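PDB 5CEF: aspartate-semialdehyde dehydrogenase from Cryptococcus neoformans var. neoformans JEC21, which catalyses the NADPH-dependent reductive dephosphorylation of 4-phospho-L-aspartate to L-aspartate semialdehyde, the second step in making methionine and threonine from aspartate. Local coordinates for residues I9-G15 against C84-G90; A96-N101 against S112-Y117; A168-F174 against A279-T284; C322-R327 against F338-D343. One frame throughout, in Å; residues are numbered along the deposited sequence.

Contact 1. Residues I9-G15 against C84-G90; sequences IKVGVLG and CGVVFSG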
loop_
_atom_site.group_PDB
_atom_site.type_symbol
_atom_site.label_atom_id
_atom_site.label_comp_id
_atom_site.label_asym_id
_atom_site.label_seq_id
_atom_site.Cartn_x
_atom_site.Cartn_y
_atom_site.Cartn_z
ATOM N N ILE A 9 30.337 -22.094 -23.138
ATOM C CA ILE A 9 29.283 -23.048 -23.510
ATOM C C ILE A 9 28.079 -22.290 -24.077
ATOM O O ILE A 9 27.539 -21.382 -23.431
ATOM C CB ILE A 9 28.826 -23.882 -22.315
ATOM C CG1 ILE A 9 29.995 -24.688 -21.798
ATOM C CG2 ILE A 9 27.705 -24.823 -22.714
ATOM C CD1 ILE A 9 29.683 -25.442 -20.535
ATOM N N LYS A 10 27.733 -22.611 -25.322
ATOM C CA LYS A 10 26.717 -21.852 -26.022
ATOM C C LYS A 10 25.371 -22.232 -25.452
ATOM O O LYS A 10 25.114 -23.414 -25.237
ATOM C CB LYS A 10 26.754 -22.151 -27.505
ATOM C CG LYS A 10 27.995 -21.663 -28.205
ATOM C CD LYS A 10 27.970 -22.002 -29.692
ATOM C CE LYS A 10 29.111 -21.353 -30.468
ATOM N NZ LYS A 10 30.408 -22.086 -30.332
ATOM N N VAL A 11 24.547 -21.237 -25.138
ATOM C CA VAL A 11 23.231 -21.513 -24.546
ATOM C C VAL A 11 22.071 -20.833 -25.252
ATOM O O VAL A 11 22.235 -19.797 -25.898
ATOM C CB VAL A 11 23.135 -21.124 -23.062
ATOM C CG1 VAL A 11 24.257 -21.762 -22.275
ATOM C CG2 VAL A 11 23.125 -19.625 -22.870
ATOM N N GLY A 12 20.903 -21.460 -25.111
ATOM C CA GLY A 12 19.662 -20.949 -25.657
ATOM C C GLY A 12 18.714 -20.456 -24.585
ATOM O O GLY A 12 18.767 -20.907 -23.435
ATOM N N VAL A 13 17.867 -19.506 -24.961
ATOM C CA VAL A 13 16.805 -19.024 -24.096
ATOM C C VAL A 13 15.475 -19.029 -24.867
ATOM O O VAL A 13 15.313 -18.322 -25.859
ATOM C CB VAL A 13 17.097 -17.629 -23.607
ATOM C CG1 VAL A 13 15.973 -17.186 -22.673
ATOM C CG2 VAL A 13 18.407 -17.597 -22.887
ATOM N N LEU A 14 14.548 -19.882 -24.429
ATOM C CA LEU A 14 13.185 -19.911 -24.972
ATOM C C LEU A 14 12.304 -18.999 -24.148
ATOM O O LEU A 14 12.432 -18.955 -22.923
ATOM C CB LEU A 14 12.633 -21.327 -24.947
ATOM C CG LEU A 14 13.499 -22.402 -25.579
ATOM C CD1 LEU A 14 12.910 -23.792 -25.445
ATOM C CD2 LEU A 14 13.720 -22.069 -27.033
ATOM N N GLY A 15 11.441 -18.247 -24.815
ATOM C CA GLY A 15 10.570 -17.269 -24.140
ATOM C C GLY A 15 11.351 -16.027 -23.803
ATOM O O GLY A 15 11.179 -15.442 -22.735
ATOM N N CYS A 84 23.631 -25.389 -29.136
ATOM C CA CYS A 84 23.547 -25.032 -27.709
ATOM C C CYS A 84 23.794 -26.242 -26.852
ATOM O O CYS A 84 23.247 -27.315 -27.106
ATOM C CB CYS A 84 22.207 -24.418 -27.374
ATOM S SG CYS A 84 21.987 -22.782 -28.093
ATOM N N GLY A 85 24.637 -26.065 -25.842
ATOM C CA GLY A 85 24.928 -27.108 -24.867
ATOM C C GLY A 85 23.879 -27.226 -23.767
ATOM O O GLY A 85 23.724 -28.292 -23.157
ATOM N N VAL A 86 23.172 -26.140 -23.529
ATOM C CA VAL A 86 21.986 -26.127 -22.680
ATOM C C VAL A 86 20.992 -25.058 -23.184
ATOM O O VAL A 86 21.401 -23.971 -23.594
ATOM C CB VAL A 86 22.359 -25.924 -21.190
ATOM C CG1 VAL A 86 23.307 -24.771 -21.022
ATOM C CG2 VAL A 86 21.137 -25.674 -20.343
ATOM N N VAL A 87 19.700 -25.398 -23.167
ATOM C CA VAL A 87 18.633 -24.468 -23.504
ATOM C C VAL A 87 17.786 -24.213 -22.276
ATOM O O VAL A 87 17.207 -25.151 -21.689
ATOM C CB VAL A 87 17.770 -25.023 -24.640
ATOM C CG1 VAL A 87 16.680 -24.031 -25.020
ATOM C CG2 VAL A 87 18.629 -25.297 -25.864
ATOM N N PHE A 88 17.720 -22.948 -21.887
ATOM C CA PHE A 88 16.927 -22.509 -20.758
ATOM C C PHE A 88 15.536 -22.126 -21.214
ATOM O O PHE A 88 15.397 -21.383 -22.181
ATOM C CB PHE A 88 17.598 -21.296 -20.107
ATOM C CG PHE A 88 18.894 -21.625 -19.471
ATOM C CD1 PHE A 88 18.920 -22.323 -18.289
ATOM C CD2 PHE A 88 20.077 -21.286 -20.058
ATOM C CE1 PHE A 88 20.101 -22.617 -17.670
ATOM C CE2 PHE A 88 21.277 -21.595 -19.452
ATOM C CZ PHE A 88 21.284 -22.284 -18.269
ATOM N N SER A 89 14.509 -22.571 -20.486
ATOM C CA SER A 89 13.120 -22.260 -20.843
ATOM C C SER A 89 12.399 -21.388 -19.816
ATOM O O SER A 89 12.251 -21.764 -18.669
ATOM C CB SER A 89 12.367 -23.539 -21.041
ATOM O OG SER A 89 11.058 -23.269 -21.476
ATOM N N GLY A 90 11.982 -20.208 -20.241
ATOM C CA GLY A 90 11.084 -19.387 -19.450
ATOM C C GLY A 90 9.728 -19.321 -20.116
ATOM O O GLY A 90 9.146 -18.242 -20.237
HETATM O O HOH W 1 9.788 -15.763 -20.534
#
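I9 begins the pairing, its CG2 4.2 Å from CA of G85, where any side chain on G85 would collide with it. K10 sends its amine away from the partner but accepts a hydrogen bond at its O from G85 N (2.8 Å). V11 CG1 meets V86 CG1 at 3.4 Å, beta-branched side chains suited to a strand covered by helix 19-29. G12 bonds through both its N, which donates to V86 O (3.0 Å), and its O, which accepts from F88 N (2.8 Å); a CB here would sit tight against V87 CG2 and C84 SG. This parallel ladder joins the two central strands of a Rossmann fold, 34-40 lying beyond 9-14. V13 shares the face of V11 and F88, against F24 and L28. L14 N donates to F88 O (2.8 Å), while its CG packs 3.6 Å from V87 CG1, beneath helix 93-105. G15, with positive phi, begins the turn leading to T17-V20, which by similarity bind NADP(+); water 1 donates to G15 O and G90 O, 2.6 Å from each.

Contact 2. Residues A96-N101 against S112-Y117; sequences AGDIEN and SNAKNY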
loop_
_atom_site.group_PDB
_atom_site.type_symbol
_atom_site.label_atom_id
_atom_site.label_comp_id
_atom_site.label_asym_id
_atom_site.label_seq_id
_atom_site.Cartn_x
_atom_site.Cartn_y
_atom_site.Cartn_z
ATOM N N ALA A 96 4.654 -24.752 -23.279
ATOM C CA ALA A 96 5.963 -25.282 -22.936
ATOM C C ALA A 96 6.122 -26.764 -23.134
ATOM O O ALA A 96 7.216 -27.227 -23.429
ATOM C CB ALA A 96 6.287 -24.941 -21.495
ATOM N N GLY A 97 5.054 -27.527 -22.952
ATOM C CA GLY A 97 5.142 -28.998 -22.996
ATOM C C GLY A 97 5.614 -29.584 -24.307
ATOM O O GLY A 97 6.580 -30.347 -24.336
ATOM N N ASP A 98 4.918 -29.240 -25.390
ATOM C CA ASP A 98 5.272 -29.763 -26.725
ATOM C C ASP A 98 6.643 -29.276 -27.178
ATOM O O ASP A 98 7.445 -30.066 -27.665
ATOM C CB ASP A 98 4.220 -29.373 -27.760
ATOM C CG ASP A 98 2.889 -30.058 -27.513
ATOM O OD1 ASP A 98 2.903 -31.233 -27.036
ATOM O OD2 ASP A 98 1.844 -29.421 -27.802
ATOM N N ILE A 99 6.924 -28.007 -26.909
ATOM C CA ILE A 99 8.178 -27.382 -27.292
ATOM C C ILE A 99 9.391 -27.933 -26.531
ATOM O O ILE A 99 10.403 -28.328 -27.148
ATOM C CB ILE A 99 8.111 -25.881 -27.085
ATOM C CG1 ILE A 99 7.096 -25.265 -28.058
ATOM C CG2 ILE A 99 9.486 -25.253 -27.276
ATOM C CD1 ILE A 99 6.721 -23.827 -27.725
ATOM N N GLU A 100 9.284 -28.027 -25.212
ATOM C CA GLU A 100 10.359 -28.606 -24.435
ATOM C C GLU A 100 10.596 -30.064 -24.810
ATOM O O GLU A 100 11.746 -30.525 -24.873
ATOM C CB GLU A 100 10.093 -28.444 -22.940
ATOM C CG GLU A 100 10.169 -26.988 -22.495
ATOM C CD GLU A 100 9.754 -26.758 -21.052
ATOM O OE1 GLU A 100 9.254 -27.709 -20.396
ATOM O OE2 GLU A 100 9.951 -25.608 -20.596
ATOM N N ASN A 101 9.525 -30.789 -25.088
ATOM C CA ASN A 101 9.668 -32.172 -25.547
ATOM C C ASN A 101 10.333 -32.284 -26.904
ATOM O O ASN A 101 11.077 -33.242 -27.158
ATOM C CB ASN A 101 8.314 -32.888 -25.616
ATOM C CG ASN A 101 8.466 -34.402 -25.776
ATOM O OD1 ASN A 101 9.426 -35.031 -25.298
ATOM N ND2 ASN A 101 7.527 -34.988 -26.456
ATOM N N SER A 112 13.903 -26.408 -17.601
ATOM C CA SER A 112 12.569 -25.822 -17.689
ATOM C C SER A 112 12.051 -25.249 -16.383
ATOM O O SER A 112 12.456 -25.663 -15.294
ATOM C CB SER A 112 11.579 -26.882 -18.178
ATOM O OG SER A 112 10.223 -26.568 -17.839
ATOM N N ASN A 113 11.168 -24.254 -16.512
ATOM C CA ASN A 113 10.443 -23.680 -15.385
ATOM C C ASN A 113 8.978 -23.907 -15.456
ATOM O O ASN A 113 8.264 -23.345 -14.680
ATOM C CB ASN A 113 10.725 -22.180 -15.248
ATOM C CG ASN A 113 12.045 -21.951 -14.609
ATOM O OD1 ASN A 113 12.154 -21.922 -13.381
ATOM N ND2 ASN A 113 13.089 -21.913 -15.425
ATOM N N ALA A 114 8.527 -24.725 -16.395
ATOM C CA ALA A 114 7.114 -24.987 -16.527
ATOM C C ALA A 114 6.758 -26.177 -15.659
ATOM O O ALA A 114 7.643 -26.858 -15.176
ATOM C CB ALA A 114 6.780 -25.247 -17.969
ATOM N N LYS A 115 5.467 -26.382 -15.436
ATOM C CA LYS A 115 4.957 -27.463 -14.577
ATOM C C LYS A 115 4.972 -28.802 -15.291
ATOM O O LYS A 115 4.915 -29.858 -14.655
ATOM C CB LYS A 115 3.464 -27.279 -14.223
ATOM C CG LYS A 115 2.880 -25.891 -14.376
ATOM C CD LYS A 115 1.549 -25.748 -13.648
ATOM C CE LYS A 115 0.530 -25.011 -14.500
ATOM N NZ LYS A 115 -0.653 -24.638 -13.686
ATOM N N ASN A 116 5.019 -28.756 -16.611
ATOM C CA ASN A 116 4.695 -29.932 -17.417
ATOM C C ASN A 116 5.476 -31.226 -17.065
ATOM O O ASN A 116 4.887 -32.288 -16.997
ATOM C CB ASN A 116 4.884 -29.589 -18.890
ATOM C CG ASN A 116 4.143 -28.292 -19.322
ATOM O OD1 ASN A 116 4.467 -27.199 -18.888
ATOM N ND2 ASN A 116 3.169 -28.434 -20.207
ATOM N N TYR A 117 6.786 -31.112 -16.773
ATOM C CA TYR A 117 7.647 -32.274 -16.510
ATOM C C TYR A 117 8.023 -32.530 -15.023
ATOM O O TYR A 117 8.783 -33.438 -14.719
ATOM C CB TYR A 117 8.904 -32.177 -17.389
ATOM C CG TYR A 117 8.579 -32.514 -18.818
ATOM C CD1 TYR A 117 8.415 -33.835 -19.203
ATOM C CD2 TYR A 117 8.340 -31.515 -19.764
ATOM C CE1 TYR A 117 8.064 -34.154 -20.500
ATOM C CE2 TYR A 117 7.987 -31.830 -21.065
ATOM C CZ TYR A 117 7.848 -33.146 -21.418
ATOM O OH TYR A 117 7.512 -33.480 -22.704
#
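The carboxylate of E100 is the main polar feature between A96-N101 of helix 93-105 and the loop S112-Y117. Its firm hydrogen-bond partner is the hydroxyl of S89 on the neighbouring strand, which meets OE2. S112 makes a weaker contact, its OG lying 3.0 Å from E100 OE1 and 2.9 Å from E100 OE2. S112 OG is also an acceptor: A114 N donates to it at 2.9 Å, making an ST turn where the chain leaves strand 109-112. N113 points away and is held by N155 and S353. N116 ND2 has a weak hydrogen bond to A93 O, and N101 OD1 is satisfied by R104 of its own helix.

Small residues bring the backbones close. A96 CB touches A114 CB at 3.6 Å, and a side chain on G97 would run into the N116 amide. Y117 turns its ring edge to G97 O and E100 OE1, with its OH 3.1 Å from N101 CB. Helix 93-105 thus rests on the loop following strand 109-112 in the Rossmann domain, while Y117 also reaches I152 and T154 of adjacent strand 151-155.

Contact 3. Residues A168-F174 against A279-T284; sequences AALEKAF and AFREYT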
loop_
_atom_site.group_PDB
_atom_site.type_symbol
_atom_site.label_atom_id
_atom_site.label_comp_id
_atom_site.label_asym_id
_atom_site.label_seq_id
_atom_site.Cartn_x
_atom_site.Cartn_y
_atom_site.Cartn_z
ATOM N N ALA A 168 15.330 -28.837 4.275
ATOM C CA ALA A 168 16.456 -29.660 3.955
ATOM C C ALA A 168 17.516 -29.536 5.034
ATOM O O ALA A 168 18.182 -30.524 5.372
ATOM C CB ALA A 168 17.022 -29.263 2.604
ATOM N N ALA A 169 17.707 -28.330 5.548
ATOM C CA ALA A 169 18.727 -28.104 6.556
ATOM C C ALA A 169 18.336 -28.847 7.827
ATOM O O ALA A 169 19.191 -29.405 8.538
ATOM C CB ALA A 169 18.876 -26.625 6.831
ATOM N N LEU A 170 17.039 -28.889 8.081
ATOM C CA LEU A 170 16.538 -29.649 9.212
ATOM C C LEU A 170 16.776 -31.138 9.016
ATOM O O LEU A 170 17.148 -31.816 9.970
ATOM C CB LEU A 170 15.032 -29.357 9.465
ATOM C CG LEU A 170 14.762 -27.924 9.904
ATOM C CD1 LEU A 170 13.282 -27.669 10.097
ATOM C CD2 LEU A 170 15.513 -27.590 11.175
ATOM N N GLU A 171 16.512 -31.655 7.813
ATOM C CA GLU A 171 16.628 -33.104 7.603
ATOM C C GLU A 171 18.083 -33.523 7.691
ATOM O O GLU A 171 18.407 -34.518 8.324
ATOM C CB GLU A 171 15.953 -33.584 6.302
ATOM C CG GLU A 171 14.441 -33.738 6.438
ATOM C CD GLU A 171 13.818 -34.683 5.422
ATOM O OE1 GLU A 171 14.389 -34.833 4.321
ATOM O OE2 GLU A 171 12.740 -35.236 5.698
ATOM N N LYS A 172 18.958 -32.749 7.088
ATOM C CA LYS A 172 20.385 -33.055 7.147
ATOM C C LYS A 172 20.877 -33.128 8.593
ATOM O O LYS A 172 21.666 -33.987 8.910
ATOM C CB LYS A 172 21.222 -31.995 6.418
ATOM C CG LYS A 172 22.628 -32.450 6.136
ATOM C CD LYS A 172 23.529 -31.317 5.667
ATOM C CE LYS A 172 24.692 -31.829 4.809
ATOM N NZ LYS A 172 25.460 -30.703 4.227
ATOM N N ALA A 173 20.414 -32.231 9.449
ATOM C CA ALA A 173 20.891 -32.183 10.801
ATOM C C ALA A 173 20.146 -33.109 11.749
ATOM O O ALA A 173 20.756 -33.588 12.698
ATOM C CB ALA A 173 20.847 -30.755 11.338
ATOM N N PHE A 174 18.837 -33.318 11.557
ATOM C CA PHE A 174 18.030 -34.050 12.541
ATOM C C PHE A 174 17.265 -35.230 12.009
ATOM O O PHE A 174 16.431 -35.772 12.697
ATOM C CB PHE A 174 17.045 -33.121 13.218
ATOM C CG PHE A 174 17.664 -31.852 13.708
ATOM C CD1 PHE A 174 18.582 -31.869 14.738
ATOM C CD2 PHE A 174 17.313 -30.632 13.136
ATOM C CE1 PHE A 174 19.150 -30.680 15.186
ATOM C CE2 PHE A 174 17.872 -29.445 13.576
ATOM C CZ PHE A 174 18.800 -29.462 14.605
ATOM N N ALA A 279 21.715 -25.549 13.163
ATOM C CA ALA A 279 21.491 -26.302 11.942
ATOM C C ALA A 279 21.306 -25.368 10.723
ATOM O O ALA A 279 21.844 -25.637 9.639
ATOM C CB ALA A 279 20.299 -27.236 12.105
ATOM N N PHE A 280 20.558 -24.290 10.913
ATOM C CA PHE A 280 20.346 -23.332 9.855
ATOM C C PHE A 280 21.617 -22.563 9.522
ATOM O O PHE A 280 21.999 -22.495 8.346
ATOM C CB PHE A 280 19.217 -22.355 10.209
ATOM C CG PHE A 280 17.824 -22.952 10.172
ATOM C CD1 PHE A 280 17.423 -23.800 9.164
ATOM C CD2 PHE A 280 16.882 -22.611 11.116
ATOM C CE1 PHE A 280 16.130 -24.313 9.123
ATOM C CE2 PHE A 280 15.596 -23.124 11.084
ATOM C CZ PHE A 280 15.228 -23.986 10.092
ATOM N N ARG A 281 22.270 -21.981 10.523
ATOM C CA ARG A 281 23.564 -21.253 10.311
ATOM C C ARG A 281 24.624 -22.040 9.599
ATOM O O ARG A 281 25.322 -21.484 8.770
ATOM C CB ARG A 281 24.225 -20.834 11.604
ATOM C CG ARG A 281 23.544 -19.693 12.247
ATOM C CD ARG A 281 24.464 -18.990 13.252
ATOM N NE ARG A 281 23.559 -18.223 14.094
ATOM C CZ ARG A 281 22.933 -18.711 15.154
ATOM N NH1 ARG A 281 23.204 -19.946 15.583
ATOM N NH2 ARG A 281 22.051 -17.934 15.798
ATOM N N GLU A 282 24.753 -23.308 9.944
ATOM C CA GLU A 282 25.843 -24.146 9.451
ATOM C C GLU A 282 25.524 -24.808 8.107
ATOM O O GLU A 282 26.427 -25.290 7.464
ATOM C CB GLU A 282 26.181 -25.266 10.471
ATOM C CG GLU A 282 26.715 -24.790 11.831
ATOM C CD GLU A 282 26.541 -25.842 12.955
ATOM O OE1 GLU A 282 26.508 -27.056 12.638
ATOM O OE2 GLU A 282 26.413 -25.456 14.162
ATOM N N TYR A 283 24.256 -24.835 7.691
ATOM C CA TYR A 283 23.881 -25.559 6.496
ATOM C C TYR A 283 24.706 -25.127 5.288
ATOM O O TYR A 283 24.812 -23.930 4.982
ATOM C CB TYR A 283 22.416 -25.368 6.182
ATOM C CG TYR A 283 21.928 -26.061 4.887
ATOM C CD1 TYR A 283 21.735 -27.452 4.845
ATOM C CD2 TYR A 283 21.596 -25.352 3.754
ATOM C CE1 TYR A 283 21.275 -28.102 3.710
ATOM C CE2 TYR A 283 21.154 -26.029 2.614
ATOM C CZ TYR A 283 21.005 -27.406 2.617
ATOM O OH TYR A 283 20.567 -28.085 1.522
ATOM N N THR A 284 25.297 -26.100 4.611
ATOM C CA THR A 284 25.999 -25.851 3.359
ATOM C C THR A 284 25.677 -27.024 2.436
ATOM O O THR A 284 25.440 -28.158 2.923
ATOM C CB THR A 284 27.523 -25.766 3.546
ATOM O OG1 THR A 284 28.015 -27.072 3.795
ATOM C CG2 THR A 284 27.913 -24.862 4.724
HETATM O O HOH W 2 21.646 -28.257 8.282
HETATM O O HOH W 3 25.645 -28.612 6.266
#
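A169, A279 and the ring of Y283 form the apolar centre where helix 158-174 meets the end of helix 273-282 and the residues that follow it. The short alanine side chains let the backbones approach: CA atoms of A169 and Y283 lie 5.7 Å apart. A169 CB sits 3.6 Å from Y283 CD1 and 3.9 Å from F280 CD1, at the edge of the F280 ring. Larger groups fill the space around them. L170 CD2 lies 3.8 Å from F280 CZ, and F174 CE2 is 3.6 Å from A279 CB. F280 continues toward V325 and I328, beside the mixed sheet of the dimerisation domain. Toward the margin, the exposed A173 brings its CB 3.6 Å from A279 CB.

Water 2 donates to A169 O (2.7 Å) and A279 O (3.0 Å), bridging the two helical backbones. Y283 also has a polar end, its hydroxyl bonded to L129 O. At the solvent-exposed edge, K172 carries NZ to T284 O in a weak hydrogen bond of 2.9 Å, and water 3 accepts from both K172 NZ (2.9 Å) and T284 N (3.0 Å). Close apolar fit therefore provides most of the direct contact, with water and one long lysine serving backbone groups at its margin.

Contact 4. Residues C322-R327 against F338-D343; sequences CVSVGR and FVCLID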
loop_
_atom_site.group_PDB
_atom_site.type_symbol
_atom_site.label_atom_id
_atom_site.label_comp_id
_atom_site.label_asym_id
_atom_site.label_seq_id
_atom_site.Cartn_x
_atom_site.Cartn_y
_atom_site.Cartn_z
ATOM N N CYS A 322 20.149 -15.835 0.316
ATOM C CA CYS A 322 18.884 -15.772 -0.392
ATOM C C CYS A 322 17.681 -16.257 0.427
ATOM O O CYS A 322 16.567 -15.829 0.147
ATOM C CB CYS A 322 19.003 -16.509 -1.724
ATOM S SG CYS A 322 19.732 -15.430 -2.975
ATOM N N VAL A 323 17.918 -17.117 1.436
ATOM C CA VAL A 323 16.895 -17.595 2.323
ATOM C C VAL A 323 17.246 -17.256 3.769
ATOM O O VAL A 323 18.387 -17.398 4.180
ATOM C CB VAL A 323 16.731 -19.089 2.187
ATOM C CG1 VAL A 323 15.650 -19.627 3.126
ATOM C CG2 VAL A 323 16.392 -19.419 0.736
ATOM N N SER A 324 16.280 -16.767 4.544
ATOM C CA SER A 324 16.532 -16.517 5.944
ATOM C C SER A 324 15.373 -16.991 6.778
ATOM O O SER A 324 14.308 -17.275 6.253
ATOM C CB SER A 324 16.880 -15.048 6.214
ATOM O OG SER A 324 15.991 -14.129 5.617
ATOM N N VAL A 325 15.610 -17.138 8.067
ATOM C CA VAL A 325 14.626 -17.624 9.028
ATOM C C VAL A 325 14.765 -16.899 10.357
ATOM O O VAL A 325 15.839 -16.348 10.656
ATOM C CB VAL A 325 14.797 -19.128 9.305
ATOM C CG1 VAL A 325 14.734 -19.944 8.011
ATOM C CG2 VAL A 325 16.140 -19.364 9.944
ATOM N N GLY A 326 13.705 -16.945 11.154
ATOM C CA GLY A 326 13.617 -16.178 12.382
ATOM C C GLY A 326 12.449 -16.682 13.206
ATOM O O GLY A 326 11.762 -17.616 12.779
ATOM N N ARG A 327 12.259 -16.104 14.389
ATOM C CA ARG A 327 11.232 -16.512 15.309
ATOM C C ARG A 327 11.201 -18.014 15.540
ATOM O O ARG A 327 10.145 -18.635 15.568
ATOM C CB ARG A 327 9.867 -16.008 14.839
ATOM C CG ARG A 327 9.874 -14.513 14.593
ATOM C CD ARG A 327 8.497 -13.888 14.778
ATOM N NE ARG A 327 7.896 -14.265 16.060
ATOM C CZ ARG A 327 6.646 -14.707 16.251
ATOM N NH1 ARG A 327 5.772 -14.794 15.264
ATOM N NH2 ARG A 327 6.266 -15.009 17.462
ATOM N N PHE A 338 8.567 -21.566 12.956
ATOM C CA PHE A 338 9.437 -20.463 12.572
ATOM C C PHE A 338 8.870 -19.690 11.408
ATOM O O PHE A 338 7.849 -20.055 10.832
ATOM C CB PHE A 338 10.852 -20.978 12.231
ATOM C CG PHE A 338 10.899 -21.938 11.079
ATOM C CD1 PHE A 338 11.097 -21.498 9.821
ATOM C CD2 PHE A 338 10.790 -23.281 11.272
ATOM C CE1 PHE A 338 11.161 -22.366 8.748
ATOM C CE2 PHE A 338 10.880 -24.166 10.210
ATOM C CZ PHE A 338 11.044 -23.701 8.935
ATOM N N VAL A 339 9.563 -18.630 11.061
ATOM C CA VAL A 339 9.218 -17.803 9.926
ATOM C C VAL A 339 10.409 -17.802 8.961
ATOM O O VAL A 339 11.528 -17.631 9.405
ATOM C CB VAL A 339 8.960 -16.360 10.377
ATOM C CG1 VAL A 339 8.786 -15.459 9.183
ATOM C CG2 VAL A 339 7.730 -16.316 11.255
ATOM N N CYS A 340 10.149 -17.952 7.670
ATOM C CA CYS A 340 11.202 -17.938 6.667
ATOM C C CYS A 340 10.910 -16.902 5.597
ATOM O O CYS A 340 9.768 -16.507 5.402
ATOM C CB CYS A 340 11.353 -19.333 6.020
ATOM S SG CYS A 340 9.905 -20.037 5.197
ATOM N N LEU A 341 11.946 -16.532 4.879
ATOM C CA LEU A 341 11.855 -15.551 3.843
ATOM C C LEU A 341 12.747 -15.952 2.709
ATOM O O LEU A 341 13.902 -16.294 2.922
ATOM C CB LEU A 341 12.337 -14.202 4.361
ATOM C CG LEU A 341 12.483 -13.104 3.302
ATOM C CD1 LEU A 341 11.132 -12.709 2.721
ATOM C CD2 LEU A 341 13.158 -11.896 3.946
ATOM N N ILE A 342 12.234 -15.828 1.484
ATOM C CA ILE A 342 13.073 -15.958 0.292
ATOM C C ILE A 342 13.003 -14.701 -0.525
ATOM O O ILE A 342 11.928 -14.183 -0.818
ATOM C CB ILE A 342 12.719 -17.163 -0.595
ATOM C CG1 ILE A 342 13.683 -17.239 -1.767
ATOM C CG2 ILE A 342 11.306 -17.080 -1.113
ATOM C CD1 ILE A 342 13.511 -18.491 -2.596
ATOM N N ASP A 343 14.182 -14.216 -0.845
ATOM C CA ASP A 343 14.382 -13.120 -1.766
ATOM C C ASP A 343 14.167 -13.679 -3.159
ATOM O O ASP A 343 15.090 -14.133 -3.803
ATOM C CB ASP A 343 15.814 -12.596 -1.597
ATOM C CG ASP A 343 16.086 -11.324 -2.348
ATOM O OD1 ASP A 343 15.372 -10.974 -3.316
ATOM O OD2 ASP A 343 17.018 -10.623 -1.924
#
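Strands 323-330 and 336-342 form a beta hairpin within the mixed sheet of the dimerisation domain, and V339, C322 and L341 lose most surface to this pairing. V339 forms a hydrogen-bonded antiparallel pair with G326: G326 N donates to V339 O (2.9 Å), and V339 N to G326 O (3.0 Å). G326 adds no side chain beside V339, which packs on P207 of the second subunit. V339 CG2 also approaches R327 CB at 4.2 Å. R327 turns its guanidinium away to a salt bridge with E213 of that subunit, so the hairpin helps to build the subunit interface.

L341 pairs likewise with S324: S324 N donates to L341 O (2.9 Å) and L341 N to S324 O (2.8 Å). The compact serine fits beside leucine, with its OG 3.9 Å from L341 CB. The other face carries V323, V325, C340 and I342; of these the aliphatic V323, V325 and I342 are buried against helix 158-174. There V325 CG1 lies 4.0 Å from C340 CB, and I342 packs against H257, the predicted proton acceptor. C322 contributes mainly backbone at the far end: its O accepts from D343 N at 3.0 Å, while D343 OD2 accepts from N316 N.

Overall arrangement
Contacts 1 and 4 are buried strand pairings, one parallel in the Rossmann domain and the other antiparallel in the dimerisation domain, on opposite sides of the chain's centre and about 31 Å apart between centres. Contacts 2 and 3 are partly buried and bring in helices, so backbone ladders give way to side chains: carboxylate and hydroxyls in contact 2, apolar groups with bridging waters in contact 3. Each domain has one of each kind, and within it they touch: S89 of contact 1 bonds to E100 of contact 2, whereas contact 3 meets contact 4 through apolar groups, F280 with V325 and L170 with F338. Among the four, contact 4 alone reaches another subunit.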